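Member of DUF4221 family (Bacteroides vulgatus, PDB 3S9J) is of unknown function but folds as a six-bladed beta-propeller and is probably made as a lipoprotein in the bacterium. Local coordinates at residues V224-D227 with I231-Y234; K324-K329 with T358-K363; V95-N98 with L103-I106; S251-G254 with I259-N262. All blocks are in the same frame, centred on the assembly; numbering follows the deposited sequence. Where two conformers were deposited one is given.

Contact 1: V224-D227 with I231-Y234; sequences VTDD and IRWY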
loop_
_atom_site.group_PDB
_atom_site.type_symbol
_atom_site.label_atom_id
_atom_site.label_comp_id
_atom_site.label_asym_id
_atom_site.label_seq_id
_atom_site.Cartn_x
_atom_site.Cartn_y
_atom_site.Cartn_z
ATOM N N VAL A 224 12.990 -1.482 -10.453
ATOM C CA VAL A 224 12.703 -2.907 -10.559
ATOM C C VAL A 224 13.959 -3.718 -10.279
ATOM O O VAL A 224 15.047 -3.362 -10.719
ATOM C CB VAL A 224 12.164 -3.270 -11.961
ATOM C CG1 VAL A 224 11.918 -4.806 -12.107
ATOM C CG2 VAL A 224 10.924 -2.440 -12.308
ATOM N N THR A 225 13.804 -4.812 -9.541
ATOM C CA THR A 225 14.902 -5.738 -9.324
ATOM C C THR A 225 14.385 -7.169 -9.242
ATOM O O THR A 225 13.349 -7.418 -8.659
ATOM C CB THR A 225 15.733 -5.405 -8.048
ATOM O OG1 THR A 225 16.831 -6.336 -7.930
ATOM C CG2 THR A 225 14.903 -5.442 -6.833
ATOM N N ASP A 226 15.119 -8.085 -9.860
ATOM C CA ASP A 226 14.798 -9.524 -9.874
ATOM C C ASP A 226 15.656 -10.367 -8.928
ATOM O O ASP A 226 15.392 -11.572 -8.767
ATOM C CB ASP A 226 14.982 -10.079 -11.292
ATOM C CG ASP A 226 14.045 -9.455 -12.281
ATOM O OD1 ASP A 226 13.004 -8.907 -11.869
ATOM O OD2 ASP A 226 14.334 -9.522 -13.477
ATOM N N ASP A 227 16.701 -9.770 -8.357
ATOM C CA ASP A 227 17.621 -10.488 -7.458
ATOM C C ASP A 227 17.855 -9.724 -6.143
ATOM O O ASP A 227 18.790 -10.017 -5.413
ATOM C CB ASP A 227 18.945 -10.786 -8.168
ATOM C CG ASP A 227 19.707 -9.529 -8.580
ATOM O OD1 ASP A 227 19.183 -8.396 -8.448
ATOM O OD2 ASP A 227 20.848 -9.688 -9.049
ATOM N N ILE A 231 19.367 -3.144 -9.932
ATOM C CA ILE A 231 18.245 -2.266 -10.179
ATOM C C ILE A 231 18.136 -1.839 -11.643
ATOM O O ILE A 231 19.152 -1.546 -12.297
ATOM C CB ILE A 231 18.415 -0.970 -9.343
ATOM C CG1 ILE A 231 18.534 -1.288 -7.851
ATOM C CG2 ILE A 231 17.262 -0.022 -9.578
ATOM C CD1 ILE A 231 17.549 -2.251 -7.364
ATOM N N ARG A 232 16.898 -1.798 -12.140
ATOM C CA ARG A 232 16.564 -1.230 -13.449
ATOM C C ARG A 232 15.473 -0.175 -13.260
ATOM O O ARG A 232 14.642 -0.289 -12.354
ATOM C CB ARG A 232 16.034 -2.322 -14.401
ATOM C CG ARG A 232 17.052 -3.360 -14.772
ATOM C CD ARG A 232 16.536 -4.297 -15.875
ATOM N NE ARG A 232 15.255 -4.972 -15.600
ATOM C CZ ARG A 232 15.073 -5.942 -14.698
ATOM N NH1 ARG A 232 16.066 -6.343 -13.910
ATOM N NH2 ARG A 232 13.884 -6.519 -14.573
ATOM N N TRP A 233 15.475 0.839 -14.118
ATOM C CA TRP A 233 14.503 1.917 -14.013
ATOM C C TRP A 233 13.681 1.994 -15.286
ATOM O O TRP A 233 14.226 1.849 -16.385
ATOM C CB TRP A 233 15.200 3.253 -13.767
ATOM C CG TRP A 233 15.933 3.321 -12.466
ATOM C CD1 TRP A 233 17.238 3.001 -12.243
ATOM C CD2 TRP A 233 15.400 3.741 -11.217
ATOM N NE1 TRP A 233 17.550 3.202 -10.925
ATOM C CE2 TRP A 233 16.432 3.652 -10.272
ATOM C CE3 TRP A 233 14.135 4.180 -10.799
ATOM C CZ2 TRP A 233 16.249 3.989 -8.933
ATOM C CZ3 TRP A 233 13.956 4.528 -9.458
ATOM C CH2 TRP A 233 15.006 4.430 -8.546
ATOM N N TYR A 234 12.375 2.215 -15.123
ATOM C CA TYR A 234 11.440 2.342 -16.233
ATOM C C TYR A 234 10.562 3.567 -16.052
ATOM O O TYR A 234 10.038 3.821 -14.964
ATOM C CB TYR A 234 10.534 1.129 -16.330
ATOM C CG TYR A 234 11.263 -0.159 -16.593
ATOM C CD1 TYR A 234 11.595 -0.533 -17.883
ATOM C CD2 TYR A 234 11.594 -1.016 -15.551
ATOM C CE1 TYR A 234 12.258 -1.718 -18.134
ATOM C CE2 TYR A 234 12.264 -2.205 -15.793
ATOM C CZ TYR A 234 12.593 -2.547 -17.087
ATOM O OH TYR A 234 13.231 -3.735 -17.335
HETATM O O HOH W 1 17.430 -7.512 -11.329
#
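Val224 and Arg232 form an antiparallel hydrogen-bonded pair in the hairpin of strands 221-225 and 231-235, the last two strands of one propeller blade. Val224 N reaches Arg232 O at 2.8 Å, the Arg232 N-H returns to Val224 O, and CA of Ile231 leans on that same carbonyl oxygen as a C-H donor. Val224 turns its two methyls to different neighbours: CG2 rests 3.6 Å from CD2 of Tyr234, at the ring edge, while CG1 lies 3.6 Å from NH2 of Arg232. The arginine chain bends at chi3 (-55°), folding its guanidinium back over the hairpin. There NE gives a straight, in-plane bond of 2.9 Å to OH of Tyr234, and NH2 meets OD2 of Asp226 at 3.2 Å in a salt bridge from above the carboxylate plane; the groups are turned 59° against each other, not paired flat and two-pronged. An alanine in place of Arg232 would probably leave the Tyr234 hydroxyl without this donor and Asp226 with Arg211 but no cation from strand 231-235. Arg211, on strand 211-216 at the other side of strand 221-225, binds OD1. Two arginines sharing one carboxylate should favour its charged form and tie three strands together.

Contact 2: K324-K329 with T358-K363; sequences KKYFYK and TCFKIK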
loop_
_atom_site.group_PDB
_atom_site.type_symbol
_atom_site.label_atom_id
_atom_site.label_comp_id
_atom_site.label_asym_id
_atom_site.label_seq_id
_atom_site.Cartn_x
_atom_site.Cartn_y
_atom_site.Cartn_z
ATOM N N LYS A 324 -14.434 13.080 -5.818
ATOM C CA LYS A 324 -15.725 12.999 -5.128
ATOM C C LYS A 324 -16.503 11.721 -5.466
ATOM O O LYS A 324 -17.721 11.692 -5.394
ATOM C CB LYS A 324 -16.575 14.258 -5.376
ATOM C CG LYS A 324 -16.067 15.488 -4.609
ATOM C CD LYS A 324 -17.039 16.637 -4.689
ATOM C CE LYS A 324 -17.272 17.032 -6.143
ATOM N NZ LYS A 324 -16.056 17.701 -6.745
ATOM N N LYS A 325 -15.776 10.657 -5.820
ATOM C CA LYS A 325 -16.432 9.420 -6.240
ATOM C C LYS A 325 -15.750 8.173 -5.706
ATOM O O LYS A 325 -16.436 7.283 -5.180
ATOM C CB LYS A 325 -16.488 9.346 -7.767
ATOM C CG LYS A 325 -17.317 8.156 -8.273
ATOM C CD LYS A 325 -17.655 8.242 -9.769
ATOM C CE LYS A 325 -18.597 7.066 -10.133
ATOM N NZ LYS A 325 -18.897 7.036 -11.574
ATOM N N TYR A 326 -14.430 8.096 -5.829
ATOM C CA TYR A 326 -13.693 6.920 -5.429
ATOM C C TYR A 326 -12.868 7.140 -4.175
ATOM O O TYR A 326 -12.453 8.266 -3.861
ATOM C CB TYR A 326 -12.747 6.483 -6.566
ATOM C CG TYR A 326 -13.492 6.180 -7.819
ATOM C CD1 TYR A 326 -14.138 4.956 -7.987
ATOM C CD2 TYR A 326 -13.576 7.112 -8.847
ATOM C CE1 TYR A 326 -14.854 4.677 -9.142
ATOM C CE2 TYR A 326 -14.289 6.835 -10.006
ATOM C CZ TYR A 326 -14.919 5.626 -10.139
ATOM O OH TYR A 326 -15.654 5.354 -11.254
ATOM N N PHE A 327 -12.621 6.047 -3.457
ATOM C CA PHE A 327 -11.715 6.031 -2.333
ATOM C C PHE A 327 -10.575 5.099 -2.768
ATOM O O PHE A 327 -10.587 3.883 -2.486
ATOM C CB PHE A 327 -12.413 5.553 -1.049
ATOM C CG PHE A 327 -11.604 5.809 0.178
ATOM C CD1 PHE A 327 -11.714 7.026 0.856
ATOM C CD2 PHE A 327 -10.657 4.903 0.610
ATOM C CE1 PHE A 327 -10.918 7.293 1.987
ATOM C CE2 PHE A 327 -9.881 5.181 1.727
ATOM C CZ PHE A 327 -10.007 6.371 2.396
ATOM N N TYR A 328 -9.629 5.653 -3.539
ATOM C CA TYR A 328 -8.642 4.806 -4.209
ATOM C C TYR A 328 -7.605 4.221 -3.264
ATOM O O TYR A 328 -6.885 3.305 -3.671
ATOM C CB TYR A 328 -7.976 5.529 -5.393
ATOM C CG TYR A 328 -7.253 6.807 -5.048
ATOM C CD1 TYR A 328 -5.978 6.763 -4.472
ATOM C CD2 TYR A 328 -7.818 8.038 -5.285
ATOM C CE1 TYR A 328 -5.295 7.927 -4.128
ATOM C CE2 TYR A 328 -7.123 9.226 -4.978
ATOM C CZ TYR A 328 -5.878 9.169 -4.402
ATOM O OH TYR A 328 -5.187 10.296 -4.052
ATOM N N LYS A 329 -7.538 4.705 -2.036
ATOM C CA LYS A 329 -6.715 4.089 -1.017
ATOM C C LYS A 329 -7.293 2.766 -0.475
ATOM O O LYS A 329 -6.678 2.132 0.393
ATOM C CB LYS A 329 -6.390 5.075 0.106
ATOM C CG LYS A 329 -5.567 6.246 -0.437
ATOM C CD LYS A 329 -5.003 7.122 0.648
ATOM C CE LYS A 329 -4.232 8.280 0.062
ATOM N NZ LYS A 329 -3.648 9.207 1.103
ATOM N N THR A 358 -15.955 -0.676 -7.558
ATOM C CA THR A 358 -16.210 -0.830 -8.970
ATOM C C THR A 358 -15.041 -1.580 -9.608
ATOM O O THR A 358 -13.881 -1.283 -9.325
ATOM C CB THR A 358 -16.422 0.526 -9.645
ATOM O OG1 THR A 358 -17.611 1.115 -9.104
ATOM C CG2 THR A 358 -16.559 0.352 -11.155
ATOM N N CYS A 359 -15.363 -2.562 -10.450
ATOM C CA CYS A 359 -14.374 -3.329 -11.181
ATOM C C CYS A 359 -14.087 -2.657 -12.511
ATOM O O CYS A 359 -15.014 -2.378 -13.273
ATOM C CB CYS A 359 -14.905 -4.738 -11.450
ATOM S SG CYS A 359 -13.719 -5.803 -12.279
ATOM N N PHE A 360 -12.817 -2.386 -12.765
ATOM C CA PHE A 360 -12.358 -1.808 -14.021
ATOM C C PHE A 360 -11.616 -2.824 -14.847
ATOM O O PHE A 360 -10.657 -3.426 -14.377
ATOM C CB PHE A 360 -11.468 -0.598 -13.761
ATOM C CG PHE A 360 -12.225 0.547 -13.196
ATOM C CD1 PHE A 360 -12.841 1.467 -14.039
ATOM C CD2 PHE A 360 -12.410 0.654 -11.828
ATOM C CE1 PHE A 360 -13.597 2.510 -13.522
ATOM C CE2 PHE A 360 -13.163 1.669 -11.298
ATOM C CZ PHE A 360 -13.779 2.611 -12.148
ATOM N N LYS A 361 -12.078 -2.996 -16.089
ATOM C CA LYS A 361 -11.448 -3.895 -17.062
ATOM C C LYS A 361 -10.649 -3.118 -18.076
ATOM O O LYS A 361 -10.928 -1.951 -18.334
ATOM C CB LYS A 361 -12.514 -4.748 -17.756
ATOM C CG LYS A 361 -13.253 -5.641 -16.731
ATOM C CD LYS A 361 -14.025 -6.777 -17.350
ATOM C CE LYS A 361 -14.418 -7.825 -16.286
ATOM N NZ LYS A 361 -13.538 -9.052 -16.335
ATOM N N ILE A 362 -9.652 -3.781 -18.655
ATOM C CA ILE A 362 -8.782 -3.188 -19.663
ATOM C C ILE A 362 -9.449 -3.395 -21.006
ATOM O O ILE A 362 -9.735 -4.527 -21.368
ATOM C CB ILE A 362 -7.419 -3.889 -19.677
ATOM C CG1 ILE A 362 -6.728 -3.737 -18.320
ATOM C CG2 ILE A 362 -6.539 -3.360 -20.803
ATOM C CD1 ILE A 362 -5.504 -4.586 -18.168
ATOM N N LYS A 363 -9.724 -2.313 -21.721
ATOM C CA LYS A 363 -10.318 -2.393 -23.076
ATOM C C LYS A 363 -9.442 -1.653 -24.091
ATOM O O LYS A 363 -8.816 -0.649 -23.756
ATOM C CB LYS A 363 -11.715 -1.771 -23.079
ATOM C CG LYS A 363 -12.735 -2.396 -22.103
ATOM C CD LYS A 363 -13.051 -3.870 -22.402
ATOM C CE LYS A 363 -14.225 -4.378 -21.547
ATOM N NZ LYS A 363 -14.238 -5.873 -21.396
#
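Thr358, well inside strand 354-364, makes a loose approach to Tyr326: its CB lies 4.5 Å from CE1, near the plane of the tyrosine ring and at its edge. The hydroxyl of Thr358 is engaged with Glu342 and Gln15, so the threonine offers Tyr326 carbon rather than a polar group. Beyond Cys359, Phe360 again directs its side chain at the tyrosine, whose CG, anti to its own carbonyl carbon (chi1 -59°), sends the ring toward this strand. The two aromatic side chains come from opposite directions, and CZ of Phe360 stops 3.4 Å from OH of Tyr326 and 3.8 Å from its CZ. Their planes stand 65° apart with centroids 5.8 Å from one another, an oblique meeting in which the phenol oxygen lies near the plane of the phenylalanine ring, at its edge. This is packing within one propeller blade, whose sheet joins strand 8-19 to three strands from the chain's end; Ile340 of strand 337-341, lying between the two segments, touches both side chains. A serine in place of Tyr326 would probably open a gap beside CZ of Phe360 and strip Thr358 of its aromatic neighbour. Phe360 also meets Phe321 edge-to-face and touches Ala12 of strand 8-19.

Contact 3: V95-N98 with L103-I106; sequences VAQN and LSSI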
loop_
_atom_site.group_PDB
_atom_site.type_symbol
_atom_site.label_atom_id
_atom_site.label_comp_id
_atom_site.label_asym_id
_atom_site.label_seq_id
_atom_site.Cartn_x
_atom_site.Cartn_y
_atom_site.Cartn_z
ATOM N N VAL A 95 1.057 -10.246 11.241
ATOM C CA VAL A 95 0.562 -8.950 11.675
ATOM C C VAL A 95 1.712 -8.106 12.198
ATOM O O VAL A 95 2.651 -8.594 12.818
ATOM C CB VAL A 95 -0.585 -9.009 12.737
ATOM C CG1 VAL A 95 -1.774 -9.908 12.246
ATOM C CG2 VAL A 95 -0.058 -9.471 14.102
ATOM N N ALA A 96 1.631 -6.822 11.885
ATOM C CA ALA A 96 2.641 -5.824 12.271
ATOM C C ALA A 96 2.141 -5.069 13.503
ATOM O O ALA A 96 0.995 -4.605 13.544
ATOM C CB ALA A 96 2.914 -4.827 11.139
ATOM N N GLN A 97 3.012 -4.950 14.504
ATOM C CA GLN A 97 2.701 -4.215 15.725
ATOM C C GLN A 97 3.813 -3.196 15.949
ATOM O O GLN A 97 4.667 -3.340 16.844
ATOM C CB GLN A 97 2.510 -5.158 16.905
ATOM C CG GLN A 97 1.533 -6.307 16.667
ATOM C CD GLN A 97 1.191 -7.025 17.902
ATOM O OE1 GLN A 97 0.515 -6.480 18.777
ATOM N NE2 GLN A 97 1.656 -8.265 18.016
ATOM N N ASN A 98 3.802 -2.184 15.097
ATOM C CA ASN A 98 4.806 -1.115 15.148
ATOM C C ASN A 98 5.126 -0.587 16.541
ATOM O O ASN A 98 6.305 -0.468 16.903
ATOM C CB ASN A 98 4.380 0.030 14.266
ATOM C CG ASN A 98 5.379 1.181 14.265
ATOM O OD1 ASN A 98 6.376 1.122 13.591
ATOM N ND2 ASN A 98 5.076 2.249 15.011
ATOM N N LEU A 103 6.510 -8.267 15.247
ATOM C CA LEU A 103 5.769 -8.960 14.217
ATOM C C LEU A 103 5.185 -10.228 14.843
ATOM O O LEU A 103 5.833 -10.861 15.670
ATOM C CB LEU A 103 6.729 -9.316 13.078
ATOM C CG LEU A 103 6.248 -10.119 11.887
ATOM C CD1 LEU A 103 5.465 -9.230 10.955
ATOM C CD2 LEU A 103 7.471 -10.669 11.196
ATOM N N SER A 104 3.968 -10.618 14.460
ATOM C CA SER A 104 3.373 -11.851 15.004
ATOM C C SER A 104 2.705 -12.679 13.904
ATOM O O SER A 104 2.170 -12.120 12.942
ATOM C CB SER A 104 2.338 -11.566 16.092
ATOM O OG SER A 104 2.847 -10.810 17.179
ATOM N N SER A 105 2.756 -14.003 14.029
ATOM C CA SER A 105 1.980 -14.879 13.173
ATOM C C SER A 105 0.800 -15.399 13.960
ATOM O O SER A 105 0.896 -15.674 15.156
ATOM C CB SER A 105 2.813 -16.019 12.607
ATOM O OG SER A 105 3.435 -16.713 13.671
ATOM N N ILE A 106 -0.346 -15.451 13.289
ATOM C CA ILE A 106 -1.580 -15.954 13.894
ATOM C C ILE A 106 -2.256 -16.944 12.979
ATOM O O ILE A 106 -1.994 -16.978 11.769
ATOM C CB ILE A 106 -2.567 -14.814 14.267
ATOM C CG1 ILE A 106 -3.089 -14.069 13.040
ATOM C CG2 ILE A 106 -1.920 -13.814 15.203
ATOM C CD1 ILE A 106 -4.202 -13.056 13.371
#
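Val95 and Ser104 exchange two backbone hydrogen bonds, Val95 N to Ser104 O at 2.8 Å and Ser104 N to Val95 O at 2.9 Å, both close to straight. A third polar link runs between side chains: NE2 of Gln97 approaches OG of Ser104 at 2.9 Å, but the N-H points well off the oxygen (125°), making this a weak bond. Each group has a firmer partner outside the pair. Ser104 OG bonds with OD1 of Asn115 on the adjoining strand, and OE1 of Gln97 takes the backbone N-H of Ala80, so the amide is anchored through OE1 and more loosely through NE2, which probably limits its rotation. These are the two middle strands, 93-97 and 102-106, of a four-stranded antiparallel propeller blade, joined as a beta hairpin; segments 95-97 and 103-106 run at 148° between their directions. Val95 and Leu103 were each modelled in two conformers, so their side-chain contacts are provisional. In the conformer given, CG2 of Val95 lies 3.8 Å from CB of Ser104 on their shared face, and CG1 meets CD1 of Ile106 at 4.1 Å, the two side chains crossing at about a right angle. Leu103 points to the other face with Ala96; with CG opposite the backbone N (chi1 177°), its chain leans across toward the neighbouring strand and puts CD1 near Val95 O. The same carbonyl receives the Ser104 N-H and a C-H contact from CA of Leu103.

Contact 4: S251-G254 with I259-N262; sequences SMEG and IKLN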
loop_
_atom_site.group_PDB
_atom_site.type_symbol
_atom_site.label_atom_id
_atom_site.label_comp_id
_atom_site.label_asym_id
_atom_site.label_seq_id
_atom_site.Cartn_x
_atom_site.Cartn_y
_atom_site.Cartn_z
ATOM N N SER A 251 10.278 20.029 8.187
ATOM C CA SER A 251 9.450 20.050 9.410
ATOM C C SER A 251 9.288 21.453 10.009
ATOM O O SER A 251 8.227 21.770 10.538
ATOM C CB SER A 251 10.010 19.094 10.485
ATOM O OG SER A 251 9.743 17.750 10.129
HETATM N N MSE A 252 10.312 22.292 9.914
HETATM C CA MSE A 252 10.296 23.661 10.456
HETATM C C MSE A 252 9.276 24.573 9.770
HETATM O O MSE A 252 8.952 25.640 10.277
HETATM C CB MSE A 252 11.692 24.305 10.342
HETATM C CG MSE A 252 12.534 24.212 11.616
HETATM SE SE MSE A 252 14.360 24.826 11.353
HETATM C CE MSE A 252 14.048 26.220 10.014
ATOM N N GLU A 253 8.814 24.178 8.579
ATOM C CA GLU A 253 7.780 24.935 7.852
ATOM C C GLU A 253 6.414 24.706 8.493
ATOM O O GLU A 253 5.477 25.458 8.230
ATOM C CB GLU A 253 7.685 24.550 6.368
ATOM C CG GLU A 253 8.787 25.097 5.495
ATOM C CD GLU A 253 8.584 24.816 3.994
ATOM O OE1 GLU A 253 7.480 24.372 3.574
ATOM O OE2 GLU A 253 9.550 25.059 3.228
ATOM N N GLY A 254 6.298 23.672 9.320
ATOM C CA GLY A 254 5.064 23.424 10.042
ATOM C C GLY A 254 4.006 22.779 9.174
ATOM O O GLY A 254 4.299 21.863 8.398
ATOM N N ILE A 259 0.701 20.240 4.118
ATOM C CA ILE A 259 -0.329 20.627 3.142
ATOM C C ILE A 259 0.207 20.448 1.700
ATOM O O ILE A 259 -0.481 19.875 0.857
ATOM C CB ILE A 259 -0.799 22.049 3.386
ATOM C CG1 ILE A 259 -1.665 22.095 4.666
ATOM C CG2 ILE A 259 -1.665 22.548 2.186
ATOM C CD1 ILE A 259 -1.891 23.499 5.206
ATOM N N LYS A 260 1.432 20.886 1.484
ATOM C CA LYS A 260 2.050 20.831 0.151
ATOM C C LYS A 260 2.138 19.398 -0.317
ATOM O O LYS A 260 1.767 19.079 -1.450
ATOM C CB LYS A 260 3.403 21.516 0.138
ATOM C CG LYS A 260 3.298 23.034 0.096
ATOM C CD LYS A 260 4.616 23.711 -0.144
ATOM C CE LYS A 260 5.529 23.650 1.070
ATOM N NZ LYS A 260 6.607 24.705 1.021
ATOM N N LEU A 261 2.586 18.503 0.565
ATOM C CA LEU A 261 2.632 17.099 0.194
ATOM C C LEU A 261 1.281 16.495 -0.095
ATOM O O LEU A 261 1.149 15.670 -0.990
ATOM C CB LEU A 261 3.340 16.266 1.261
ATOM C CG LEU A 261 4.848 16.453 1.320
ATOM C CD1 LEU A 261 5.403 15.938 2.682
ATOM C CD2 LEU A 261 5.519 15.731 0.161
ATOM N N ASN A 262 0.257 16.891 0.650
ATOM C CA ASN A 262 -1.080 16.410 0.512
ATOM C C ASN A 262 -1.725 16.804 -0.842
ATOM O O ASN A 262 -2.447 16.045 -1.497
ATOM C CB ASN A 262 -1.900 17.062 1.632
ATOM C CG ASN A 262 -3.130 16.306 1.915
ATOM O OD1 ASN A 262 -3.248 15.205 1.438
ATOM N ND2 ASN A 262 -4.067 16.880 2.685
#
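Glu253 and Lys260 meet through a single salt bridge, NZ of the lysine lying 2.7 Å from OE1 of the glutamate. The ammonium comes to the syn side of that oxygen, 19° out of the carboxylate plane, and favours it clearly over OE2, which stands 3.7 Å from NZ. The lysine's CE follows to 3.3 Å from the same OE1, so the last two atoms of the chain lie against one carboxylate oxygen. The side chains cross at about a right angle. Glu253 reaches out nearly straight beyond CG, whereas Lys260 runs from the helix and kinks at chi3 (-73°), a turn that carries its amino group round toward the glutamate. Behind these two residues, the backbone sets their positions. Glu253 closes a short 3-10 turn, 251-253, secured by the bond of 3.0 Å from Gly254 N to Ser251 O; Gly254 then takes a positive phi (78°) as the chain passes into helix 255-263. The carbonyl of Glu253 also receives the side-chain amide of Asn256 in the first turn of that helix. Lys260 sits one turn further on, and its side chain bridges back to Glu253, two residues before the helix. Lys260 also touches a crystal neighbour, so its pose may partly reflect lattice packing. At the protein surface, where water can compete for both charges, the pair probably contributes modest stability and may help tether the 3-10 turn to the helix it precedes.

In the fold
The four contacts are spread round the propeller, their centres about 28 to 31 Å from one another, and none touches another. Along the chain they follow in series: contact 3, contact 1, contact 4, contact 2. Contacts 3 and 1 each lie within a hairpin of a separate four-stranded sheet, while contact 2 packs across the sheet that unites strand 8-19 with strands from the chain's end, on the other side of the chain's centre from contact 3. Contact 4 lies outside the blades, on helix 255-263 and the turn before it; its nearest atoms come within about 6 Å of contact 2. The contacts thus sample two blade hairpins, the blade that also takes in the N-terminal strand, and a surface helix between blades.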